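Putative Fe-S biosynthesis protein (Lactobacillus acidophilus, PDB 2QGO) probably takes part in the assembly of iron-sulphur clusters. Local coordinates at residues D14-K17 and I21-K24; P63-N68 and K73-D78; L97-S100 and L105-G108. All coordinates share one frame; numbering follows the deposited sequence.

Contact 1: residues D14-K17 and I21-K24; sequences DYLK and ILDK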
ATOM      1  N   ASP A  14      -2.631 -12.916   6.230  1.00 27.49           N
ATOM      2  CA  ASP A  14      -2.081 -13.343   7.513  1.00 28.62           C
ATOM      3  C   ASP A  14      -0.994 -12.383   7.960  1.00 27.48           C
ATOM      4  O   ASP A  14      -0.968 -11.950   9.112  1.00 27.63           O
ATOM      5  CB  ASP A  14      -1.488 -14.744   7.418  1.00 32.06           C
ATOM      6  CG  ASP A  14      -2.542 -15.819   7.447  1.00 37.07           C
ATOM      7  OD1 ASP A  14      -3.712 -15.511   7.785  1.00 40.37           O
ATOM      8  OD2 ASP A  14      -2.198 -16.981   7.137  1.00 40.56           O
ATOM      9  N   TYR A  15      -0.099 -12.050   7.037  1.00 27.26           N
ATOM     10  CA  TYR A  15       0.993 -11.141   7.346  1.00 27.66           C
ATOM     11  C   TYR A  15       0.469  -9.773   7.809  1.00 26.83           C
ATOM     12  O   TYR A  15       0.862  -9.272   8.862  1.00 26.03           O
ATOM     13  CB  TYR A  15       1.901 -10.985   6.120  1.00 27.13           C
ATOM     14  CG  TYR A  15       3.024  -9.993   6.320  1.00 27.60           C
ATOM     15  CD1 TYR A  15       4.101 -10.281   7.153  1.00 27.79           C
ATOM     16  CD2 TYR A  15       2.984  -8.743   5.703  1.00 28.22           C
ATOM     17  CE1 TYR A  15       5.121  -9.336   7.371  1.00 28.62           C
ATOM     18  CE2 TYR A  15       3.987  -7.796   5.913  1.00 28.54           C
ATOM     19  CZ  TYR A  15       5.054  -8.098   6.750  1.00 28.54           C
ATOM     20  OH  TYR A  15       6.025  -7.145   6.967  1.00 28.80           O
ATOM     21  N   LEU A  16      -0.415  -9.171   7.022  1.00 27.04           N
ATOM     22  CA  LEU A  16      -0.969  -7.870   7.390  1.00 27.26           C
ATOM     23  C   LEU A  16      -1.565  -7.939   8.793  1.00 27.93           C
ATOM     24  O   LEU A  16      -1.492  -6.973   9.556  1.00 25.47           O
ATOM     25  CB  LEU A  16      -2.024  -7.433   6.370  1.00 26.88           C
ATOM     26  CG  LEU A  16      -1.456  -7.231   4.954  1.00 28.80           C
ATOM     27  CD1 LEU A  16      -2.570  -6.908   3.968  1.00 30.63           C
ATOM     28  CD2 LEU A  16      -0.430  -6.118   4.973  1.00 28.15           C
ATOM     29  N   LYS A  17      -2.148  -9.093   9.120  1.00 28.33           N
ATOM     30  CA  LYS A  17      -2.735  -9.333  10.435  1.00 30.18           C
ATOM     31  C   LYS A  17      -1.658  -9.393  11.524  1.00 30.73           C
ATOM     32  O   LYS A  17      -1.818  -8.796  12.589  1.00 29.05           O
ATOM     33  CB  LYS A  17      -3.519 -10.645  10.436  1.00 31.80           C
ATOM     34  CG  LYS A  17      -4.970 -10.524  10.013  1.00 34.25           C
ATOM     35  CD  LYS A  17      -5.618 -11.916   9.891  1.00 34.58           C
ATOM     36  CE  LYS A  17      -7.073 -11.810   9.482  1.00 35.69           C
ATOM     37  NZ  LYS A  17      -7.679 -13.125   9.064  1.00 37.52           N
ATOM     38  N   ILE A  21      -2.307  -4.377  10.864  1.00 26.29           N
ATOM     39  CA  ILE A  21      -2.707  -3.254  10.027  1.00 26.70           C
ATOM     40  C   ILE A  21      -3.776  -3.568   8.976  1.00 26.12           C
ATOM     41  O   ILE A  21      -4.127  -2.703   8.184  1.00 24.86           O
ATOM     42  CB  ILE A  21      -1.488  -2.665   9.293  1.00 27.17           C
ATOM     43  CG1 ILE A  21      -0.856  -3.747   8.414  1.00 26.52           C
ATOM     44  CG2 ILE A  21      -0.487  -2.101  10.302  1.00 25.01           C
ATOM     45  CD1 ILE A  21       0.002  -3.199   7.300  1.00 27.82           C
ATOM     46  N   LEU A  22      -4.286  -4.799   8.970  1.00 26.85           N
ATOM     47  CA  LEU A  22      -5.289  -5.202   7.986  1.00 28.31           C
ATOM     48  C   LEU A  22      -6.603  -4.427   8.110  1.00 26.88           C
ATOM     49  O   LEU A  22      -7.342  -4.263   7.141  1.00 28.19           O
ATOM     50  CB  LEU A  22      -5.564  -6.705   8.113  1.00 28.87           C
ATOM     51  CG  LEU A  22      -6.540  -7.324   7.101  1.00 30.43           C
ATOM     52  CD1 LEU A  22      -6.016  -7.156   5.681  1.00 28.74           C
ATOM     53  CD2 LEU A  22      -6.730  -8.790   7.429  1.00 31.93           C
ATOM     54  N   ASP A  23      -6.873  -3.949   9.315  1.00 26.88           N
ATOM     55  CA  ASP A  23      -8.085  -3.206   9.632  1.00 27.39           C
ATOM     56  C   ASP A  23      -7.890  -1.698   9.493  1.00 25.90           C
ATOM     57  O   ASP A  23      -8.807  -0.922   9.741  1.00 25.96           O
ATOM     58  CB  ASP A  23      -8.482  -3.514  11.076  1.00 31.31           C
ATOM     59  CG  ASP A  23      -7.444  -3.011  12.083  1.00 35.86           C
ATOM     60  OD1 ASP A  23      -6.250  -3.422  11.999  1.00 37.47           O
ATOM     61  OD2 ASP A  23      -7.819  -2.187  12.953  1.00 39.79           O
ATOM     62  N   LYS A  24      -6.691  -1.287   9.104  1.00 25.00           N
ATOM     63  CA  LYS A  24      -6.371   0.123   8.978  1.00 24.18           C
ATOM     64  C   LYS A  24      -6.672   0.721   7.610  1.00 25.00           C
ATOM     65  O   LYS A  24      -7.052   0.021   6.670  1.00 22.19           O
ATOM     66  CB  LYS A  24      -4.885   0.333   9.264  1.00 24.93           C
ATOM     67  CG  LYS A  24      -4.413  -0.153  10.624  1.00 23.97           C
ATOM     68  CD  LYS A  24      -4.909   0.738  11.739  1.00 24.66           C
ATOM     69  CE  LYS A  24      -4.254   0.376  13.053  1.00 25.88           C
ATOM     70  NZ  LYS A  24      -4.803   1.216  14.149  1.00 28.52           N
TER
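Leu22 reaches back from the loop and sets its two methyl branches against two consecutive residues of the helix end, Leu16 and Lys17. Its CG lies anti to the backbone N (chi1 -177°), the torsion that carries the fork across to the helix. CD1 of Leu22 then meets CD1 of Leu16 at 3.9 Å, the two side chains crossing at about a right angle, while the other branch, Leu22 CD2, is 3.6 Å from Lys17 CG. Lys17 is extended beyond CG, and its CE also comes near Leu22 CD2, which puts the aliphatic part of the lysine along that methyl. With an alanine here, Leu16 CD1 and the methylenes of Lys17 would probably lose the methyls they rest on, opening a gap between helix and loop.

The segments join the C-terminal part of helix 10-18 to the loop before strand 25-30, where Ile21 to Lys24 form a type I beta turn closed by Lys24 N to Ile21 O at 3.1 Å. A backbone bond links the two: Ile21 N donates to Leu16 O over 3.0 Å, nearly straight at 176°.

Ile21 holds CG1 between its backbone N and carbonyl carbon (chi1 60°). This brings CG1 beside Leu16 O and sends CD1 to Leu16 CD2, 3.8 Å away. Leu16 thus meets Ile21 with CD2 and Leu22 with CD1. Beyond the pair, Ile21 also touches Trp54 of strand 50-55 and Ile112 of strand 104-114, whereas Lys24 NZ forms a salt bridge with Asp56.

Contact 2: residues P63-N68 and K73-D78; sequences PVKIAN and KIYTSD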
ATOM      1  N   PRO A  63      -7.781   9.840  -2.171  1.00 30.19           N
ATOM      2  CA  PRO A  63      -9.209   9.526  -2.180  1.00 29.99           C
ATOM      3  C   PRO A  63      -9.708   8.369  -3.028  1.00 29.32           C
ATOM      4  O   PRO A  63     -10.832   7.902  -2.828  1.00 29.95           O
ATOM      5  CB  PRO A  63      -9.813  10.832  -2.656  1.00 31.04           C
ATOM      6  CG  PRO A  63      -8.874  11.174  -3.779  1.00 29.83           C
ATOM      7  CD  PRO A  63      -7.486  10.872  -3.186  1.00 29.10           C
ATOM      8  N   VAL A  64      -8.897   7.921  -3.980  1.00 28.99           N
ATOM      9  CA  VAL A  64      -9.306   6.847  -4.872  1.00 28.96           C
ATOM     10  C   VAL A  64      -9.299   5.464  -4.236  1.00 29.32           C
ATOM     11  O   VAL A  64      -8.266   4.972  -3.782  1.00 29.03           O
ATOM     12  CB  VAL A  64      -8.423   6.820  -6.121  1.00 28.97           C
ATOM     13  CG1 VAL A  64      -8.981   5.809  -7.128  1.00 27.86           C
ATOM     14  CG2 VAL A  64      -8.348   8.213  -6.721  1.00 29.48           C
ATOM     15  N   LYS A  65     -10.465   4.831  -4.225  1.00 28.90           N
ATOM     16  CA  LYS A  65     -10.598   3.514  -3.635  1.00 29.12           C
ATOM     17  C   LYS A  65     -10.196   2.410  -4.590  1.00 28.50           C
ATOM     18  O   LYS A  65     -10.502   2.454  -5.780  1.00 29.88           O
ATOM     19  CB  LYS A  65     -12.038   3.282  -3.179  1.00 29.87           C
ATOM     20  CG  LYS A  65     -12.469   4.182  -2.034  1.00 31.62           C
ATOM     21  CD  LYS A  65     -13.911   3.908  -1.633  1.00 32.95           C
ATOM     22  CE  LYS A  65     -14.304   4.728  -0.415  1.00 33.79           C
ATOM     23  NZ  LYS A  65     -15.752   4.552  -0.076  1.00 37.02           N
ATOM     24  N   ILE A  66      -9.483   1.428  -4.058  1.00 27.60           N
ATOM     25  CA  ILE A  66      -9.072   0.285  -4.835  1.00 25.85           C
ATOM     26  C   ILE A  66     -10.045  -0.791  -4.399  1.00 26.67           C
ATOM     27  O   ILE A  66     -10.041  -1.213  -3.243  1.00 26.57           O
ATOM     28  CB  ILE A  66      -7.625  -0.141  -4.509  1.00 24.42           C
ATOM     29  CG1 ILE A  66      -6.664   1.000  -4.847  1.00 25.55           C
ATOM     30  CG2 ILE A  66      -7.248  -1.368  -5.328  1.00 22.37           C
ATOM     31  CD1 ILE A  66      -5.202   0.714  -4.513  1.00 23.41           C
ATOM     32  N   ALA A  67     -10.900  -1.206  -5.327  1.00 26.40           N
ATOM     33  CA  ALA A  67     -11.899  -2.218  -5.042  1.00 25.25           C
ATOM     34  C   ALA A  67     -11.285  -3.568  -4.689  1.00 25.01           C
ATOM     35  O   ALA A  67     -10.252  -3.957  -5.226  1.00 25.42           O
ATOM     36  CB  ALA A  67     -12.831  -2.366  -6.233  1.00 25.42           C
ATOM     37  N   ASN A  68     -11.933  -4.260  -3.759  1.00 23.92           N
ATOM     38  CA  ASN A  68     -11.526  -5.584  -3.316  1.00 24.40           C
ATOM     39  C   ASN A  68     -12.741  -6.207  -2.647  1.00 25.06           C
ATOM     40  O   ASN A  68     -13.666  -5.506  -2.253  1.00 24.18           O
ATOM     41  CB  ASN A  68     -10.355  -5.532  -2.322  1.00 22.95           C
ATOM     42  CG  ASN A  68     -10.676  -4.738  -1.064  1.00 24.14           C
ATOM     43  OD1 ASN A  68     -10.625  -3.507  -1.073  1.00 27.00           O
ATOM     44  ND2 ASN A  68     -11.015  -5.435   0.020  1.00 21.97           N
ATOM     45  N   LYS A  73      -9.811  -1.405   3.514  1.00 23.64           N
ATOM     46  CA  LYS A  73      -9.958   0.006   3.184  1.00 24.57           C
ATOM     47  C   LYS A  73      -8.629   0.473   2.593  1.00 23.89           C
ATOM     48  O   LYS A  73      -7.783   1.014   3.302  1.00 23.30           O
ATOM     49  CB  LYS A  73     -10.299   0.801   4.442  1.00 25.42           C
ATOM     50  CG  LYS A  73     -11.592   0.337   5.096  1.00 29.59           C
ATOM     51  CD  LYS A  73     -11.835   1.032   6.420  1.00 33.58           C
ATOM     52  CE  LYS A  73     -13.178   0.640   6.989  1.00 36.80           C
ATOM     53  NZ  LYS A  73     -13.417   1.285   8.314  1.00 40.75           N
ATOM     54  N   ILE A  74      -8.455   0.232   1.296  1.00 22.64           N
ATOM     55  CA  ILE A  74      -7.224   0.595   0.601  1.00 23.42           C
ATOM     56  C   ILE A  74      -7.453   1.682  -0.438  1.00 24.17           C
ATOM     57  O   ILE A  74      -8.388   1.616  -1.227  1.00 26.02           O
ATOM     58  CB  ILE A  74      -6.567  -0.662  -0.055  1.00 22.99           C
ATOM     59  CG1 ILE A  74      -5.318  -0.256  -0.845  1.00 22.62           C
ATOM     60  CG2 ILE A  74      -7.579  -1.393  -0.943  1.00 22.39           C
ATOM     61  CD1 ILE A  74      -4.449  -1.432  -1.261  1.00 22.69           C
ATOM     62  N   TYR A  75      -6.574   2.679  -0.430  1.00 24.36           N
ATOM     63  CA  TYR A  75      -6.671   3.830  -1.326  1.00 24.22           C
ATOM     64  C   TYR A  75      -5.393   4.121  -2.106  1.00 23.89           C
ATOM     65  O   TYR A  75      -4.356   3.503  -1.887  1.00 20.60           O
ATOM     66  CB  TYR A  75      -6.999   5.081  -0.513  1.00 24.22           C
ATOM     67  CG  TYR A  75      -8.322   5.037   0.209  1.00 26.49           C
ATOM     68  CD1 TYR A  75      -9.410   5.762  -0.262  1.00 26.83           C
ATOM     69  CD2 TYR A  75      -8.487   4.279   1.370  1.00 27.54           C
ATOM     70  CE1 TYR A  75     -10.637   5.741   0.401  1.00 27.99           C
ATOM     71  CE2 TYR A  75      -9.723   4.245   2.047  1.00 26.64           C
ATOM     72  CZ  TYR A  75     -10.793   4.984   1.551  1.00 27.73           C
ATOM     73  OH  TYR A  75     -12.019   4.980   2.189  1.00 28.92           O
ATOM     74  N   THR A  76      -5.499   5.092  -3.011  1.00 24.57           N
ATOM     75  CA  THR A  76      -4.376   5.555  -3.812  1.00 24.92           C
ATOM     76  C   THR A  76      -4.736   6.940  -4.356  1.00 25.79           C
ATOM     77  O   THR A  76      -5.776   7.493  -4.006  1.00 23.75           O
ATOM     78  CB  THR A  76      -4.064   4.596  -4.978  1.00 26.45           C
ATOM     79  OG1 THR A  76      -2.764   4.893  -5.499  1.00 26.26           O
ATOM     80  CG2 THR A  76      -5.091   4.737  -6.091  1.00 25.95           C
ATOM     81  N   SER A  77      -3.872   7.509  -5.189  1.00 26.64           N
ATOM     82  CA  SER A  77      -4.134   8.830  -5.753  1.00 27.34           C
ATOM     83  C   SER A  77      -4.213   8.771  -7.271  1.00 28.31           C
ATOM     84  O   SER A  77      -3.880   7.755  -7.888  1.00 27.62           O
ATOM     85  CB  SER A  77      -3.050   9.832  -5.324  1.00 28.43           C
ATOM     86  OG  SER A  77      -1.774   9.503  -5.847  1.00 26.07           O
ATOM     87  N   ASP A  78      -4.663   9.859  -7.881  1.00 31.58           N
ATOM     88  CA  ASP A  78      -4.775   9.883  -9.331  1.00 33.73           C
ATOM     89  C   ASP A  78      -3.401   9.715  -9.959  1.00 33.15           C
ATOM     90  O   ASP A  78      -3.246   9.072 -10.996  1.00 34.30           O
ATOM     91  CB  ASP A  78      -5.470  11.175  -9.781  1.00 37.19           C
ATOM     92  CG  ASP A  78      -6.981  11.118  -9.556  1.00 40.97           C
ATOM     93  OD1 ASP A  78      -7.591  10.103  -9.966  1.00 40.86           O
ATOM     94  OD2 ASP A  78      -7.566  12.070  -8.972  1.00 43.13           O
TER
HETATM   95  O   HOH W   1     -11.001   0.138  -0.861  1.00 39.07           O
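The ring of Tyr75 has Pro63 O at its edge, near the ring plane, 3.6 Å from Tyr75 CD1, and the carbonyl carbon of Pro63 lies in the plane as well. Val64 O and Lys65 CG approach the ring obliquely, Lys65 CG coming within 3.4 Å of Tyr75 CE1. Lys65 runs beside the tyrosine in the same direction, its chain extended beyond CG, and its CE reaches the neighbourhood of Tyr75 OH. The tyrosine CG stands anti to its own carbonyl carbon (chi1 -62°), which lays the ring along the lysine.

Lys65 and Tyr75 form a non-hydrogen-bonded antiparallel pair; the adjoining Val64 and Thr76 form a hydrogen-bonded one. Thr76 N donates to Val64 O at 2.9 Å, although the N-H...O angle is only 138°; the return bond, Val64 N to Thr76 O, is weak. Val64 O also receives a CA-H contact from Tyr75 CA at 3.1 Å. Farther along, Ile66 N donates to Ile74 O over 3.0 Å at 171°, and a water lies within hydrogen-bonding distance of Ile66 O and Ile74 O, with more acceptors around it than it has protons.

On the face bearing Val64 and Thr76, these two side chains lie side by side, with Val64 CB 3.9 Å from Thr76 CG2. Ile66 and Ile74 meet at a slant: Ile66 CD1 packs on Ile74 CG1 at 3.8 Å, and both residues touch Leu28 of the neighbouring strand 25-30. Thr76 OG1 bonds to Leu28 O, while Ser77, at the N-cap of helix 78-81, bonds through OG to Asp80. The antiparallel register of two strands adjacent in sequence makes this a beta hairpin, with strand 64-65 at one margin of the mixed sheet.

Contact 3: residues L97-S100 and L105-G108; sequences LSLS and LLDG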
ATOM      1  N   LEU A  97       6.513  -8.651   0.942  1.00 32.47           N
ATOM      2  CA  LEU A  97       5.226  -8.379   0.312  1.00 30.81           C
ATOM      3  C   LEU A  97       5.544  -8.160  -1.157  1.00 29.84           C
ATOM      4  O   LEU A  97       6.507  -7.475  -1.483  1.00 29.31           O
ATOM      5  CB  LEU A  97       4.595  -7.102   0.874  1.00 30.28           C
ATOM      6  CG  LEU A  97       3.640  -7.173   2.069  1.00 31.46           C
ATOM      7  CD1 LEU A  97       3.204  -5.762   2.439  1.00 29.85           C
ATOM      8  CD2 LEU A  97       2.423  -8.031   1.717  1.00 29.46           C
ATOM      9  N   SER A  98       4.747  -8.742  -2.041  1.00 29.01           N
ATOM     10  CA  SER A  98       4.972  -8.577  -3.466  1.00 28.60           C
ATOM     11  C   SER A  98       3.667  -8.178  -4.145  1.00 28.19           C
ATOM     12  O   SER A  98       2.604  -8.727  -3.842  1.00 29.33           O
ATOM     13  CB  SER A  98       5.483  -9.878  -4.073  1.00 30.61           C
ATOM     14  OG  SER A  98       4.476 -10.877  -4.016  1.00 36.21           O
ATOM     15  N   LEU A  99       3.756  -7.221  -5.060  1.00 27.13           N
ATOM     16  CA  LEU A  99       2.598  -6.734  -5.794  1.00 25.93           C
ATOM     17  C   LEU A  99       2.724  -7.085  -7.273  1.00 26.02           C
ATOM     18  O   LEU A  99       3.785  -6.913  -7.870  1.00 26.17           O
ATOM     19  CB  LEU A  99       2.475  -5.221  -5.637  1.00 24.94           C
ATOM     20  CG  LEU A  99       1.323  -4.568  -6.406  1.00 26.77           C
ATOM     21  CD1 LEU A  99      -0.021  -4.947  -5.764  1.00 24.48           C
ATOM     22  CD2 LEU A  99       1.514  -3.065  -6.415  1.00 26.77           C
ATOM     23  N   SER A 100       1.633  -7.569  -7.858  1.00 25.86           N
ATOM     24  CA  SER A 100       1.615  -7.950  -9.263  1.00 27.17           C
ATOM     25  C   SER A 100       0.241  -7.712  -9.873  1.00 26.66           C
ATOM     26  O   SER A 100      -0.720  -7.405  -9.170  1.00 25.07           O
ATOM     27  CB  SER A 100       1.979  -9.430  -9.411  1.00 27.86           C
ATOM     28  OG  SER A 100       1.030 -10.259  -8.750  1.00 30.43           O
ATOM     29  N   LEU A 105       4.930  -8.848 -12.637  1.00 27.89           N
ATOM     30  CA  LEU A 105       5.386  -8.391 -11.332  1.00 28.84           C
ATOM     31  C   LEU A 105       5.653  -6.891 -11.326  1.00 28.43           C
ATOM     32  O   LEU A 105       6.365  -6.375 -12.180  1.00 28.99           O
ATOM     33  CB  LEU A 105       6.659  -9.139 -10.911  1.00 29.48           C
ATOM     34  CG  LEU A 105       7.263  -8.756  -9.548  1.00 29.70           C
ATOM     35  CD1 LEU A 105       6.303  -9.135  -8.423  1.00 27.00           C
ATOM     36  CD2 LEU A 105       8.600  -9.472  -9.360  1.00 31.24           C
ATOM     37  N   LEU A 106       5.069  -6.207 -10.351  1.00 28.30           N
ATOM     38  CA  LEU A 106       5.215  -4.763 -10.192  1.00 28.60           C
ATOM     39  C   LEU A 106       6.325  -4.437  -9.201  1.00 28.44           C
ATOM     40  O   LEU A 106       7.115  -3.518  -9.416  1.00 28.60           O
ATOM     41  CB  LEU A 106       3.895  -4.159  -9.704  1.00 28.59           C
ATOM     42  CG  LEU A 106       2.811  -3.995 -10.770  1.00 28.95           C
ATOM     43  CD1 LEU A 106       1.431  -3.951 -10.128  1.00 29.17           C
ATOM     44  CD2 LEU A 106       3.090  -2.718 -11.559  1.00 30.82           C
ATOM     45  N   ASP A 107       6.374  -5.191  -8.112  1.00 27.71           N
ATOM     46  CA  ASP A 107       7.389  -4.984  -7.091  1.00 27.74           C
ATOM     47  C   ASP A 107       7.432  -6.213  -6.195  1.00 27.32           C
ATOM     48  O   ASP A 107       6.432  -6.571  -5.580  1.00 26.28           O
ATOM     49  CB  ASP A 107       7.051  -3.736  -6.273  1.00 30.03           C
ATOM     50  CG  ASP A 107       8.166  -3.334  -5.328  1.00 31.41           C
ATOM     51  OD1 ASP A 107       9.140  -4.105  -5.192  1.00 33.35           O
ATOM     52  OD2 ASP A 107       8.062  -2.250  -4.715  1.00 31.44           O
ATOM     53  N   GLY A 108       8.594  -6.863  -6.131  1.00 27.65           N
ATOM     54  CA  GLY A 108       8.744  -8.056  -5.315  1.00 26.77           C
ATOM     55  C   GLY A 108       9.063  -7.803  -3.852  1.00 28.83           C
ATOM     56  O   GLY A 108       9.082  -8.735  -3.041  1.00 28.13           O
TER
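A classic beta bulge interrupts the hairpin of strands 96-101 and 104-114: Leu106 and Asp107 both stand opposite Leu99. The evidence lies in Leu99 O, which accepts two backbone bonds, from Leu106 N at 2.9 Å and from Asp107 N at 3.1 Å. Both donors are tilted somewhat from the carbonyl plane. In return, Leu99 N donates to Asp107 O over 2.8 Å, at 164°. That same oxygen takes a CA-H contact from Ser98 CA at 3.3 Å. The register then slips by one residue, so that Ser100 pairs with Leu105 in a non-hydrogen-bonded position.

Leu106 carries the main side-chain contact. Its CG lies anti to the carbonyl carbon (chi1 -77°), and the two leucine side chains run at a slant to each other, Leu106 CD1 lying 3.8 Å from Leu99 CG and equally near Leu99 CD2. Its CB rests 3.3 Å from Leu99 O, close beside the doubly bonded carbonyl. Leu105 sends CD1 to the same oxygen, 3.4 Å from Leu99 O, so apolar carbon from two successive leucines adjoins this acceptor. On the face with Leu105, Ser100 CB packs against Leu105 CA at 4.0 Å.

Asp107 directs its carboxylate to other partners: OD2 accepts from Phe50 N, tying the bulge to the start of strand 50-55, and OD1 accepts from Ser109 N just along its own strand. Leu99 in turn touches Met90 of strand 88-93 and Val110 farther along strand 104-114. The chain turns a corner at Leu106 and again at Gly108, and two donors on one carbonyl with an extra residue on one strand are the signature of a classic bulge in an antiparallel hairpin.

How the contacts relate
The three contacts follow one another along the chain, each closing before the next opens, and their centres lie 16 to 17 Å apart. Contact 1 touches both others: Lys24 O packs on Lys73 CB of contact 2 at 4.0 Å, and Tyr15 CE2 meets Leu97 CG of contact 3 at 3.9 Å. The helix thus meets the hairpin of contact 3, and the loop after it meets that of contact 2. Contacts 2 and 3 do not touch, their nearest atoms being about 7 Å apart, but both belong to one mixed sheet, in which strands 50-55 and 25-30 lie between strands 104-114 and 73-76.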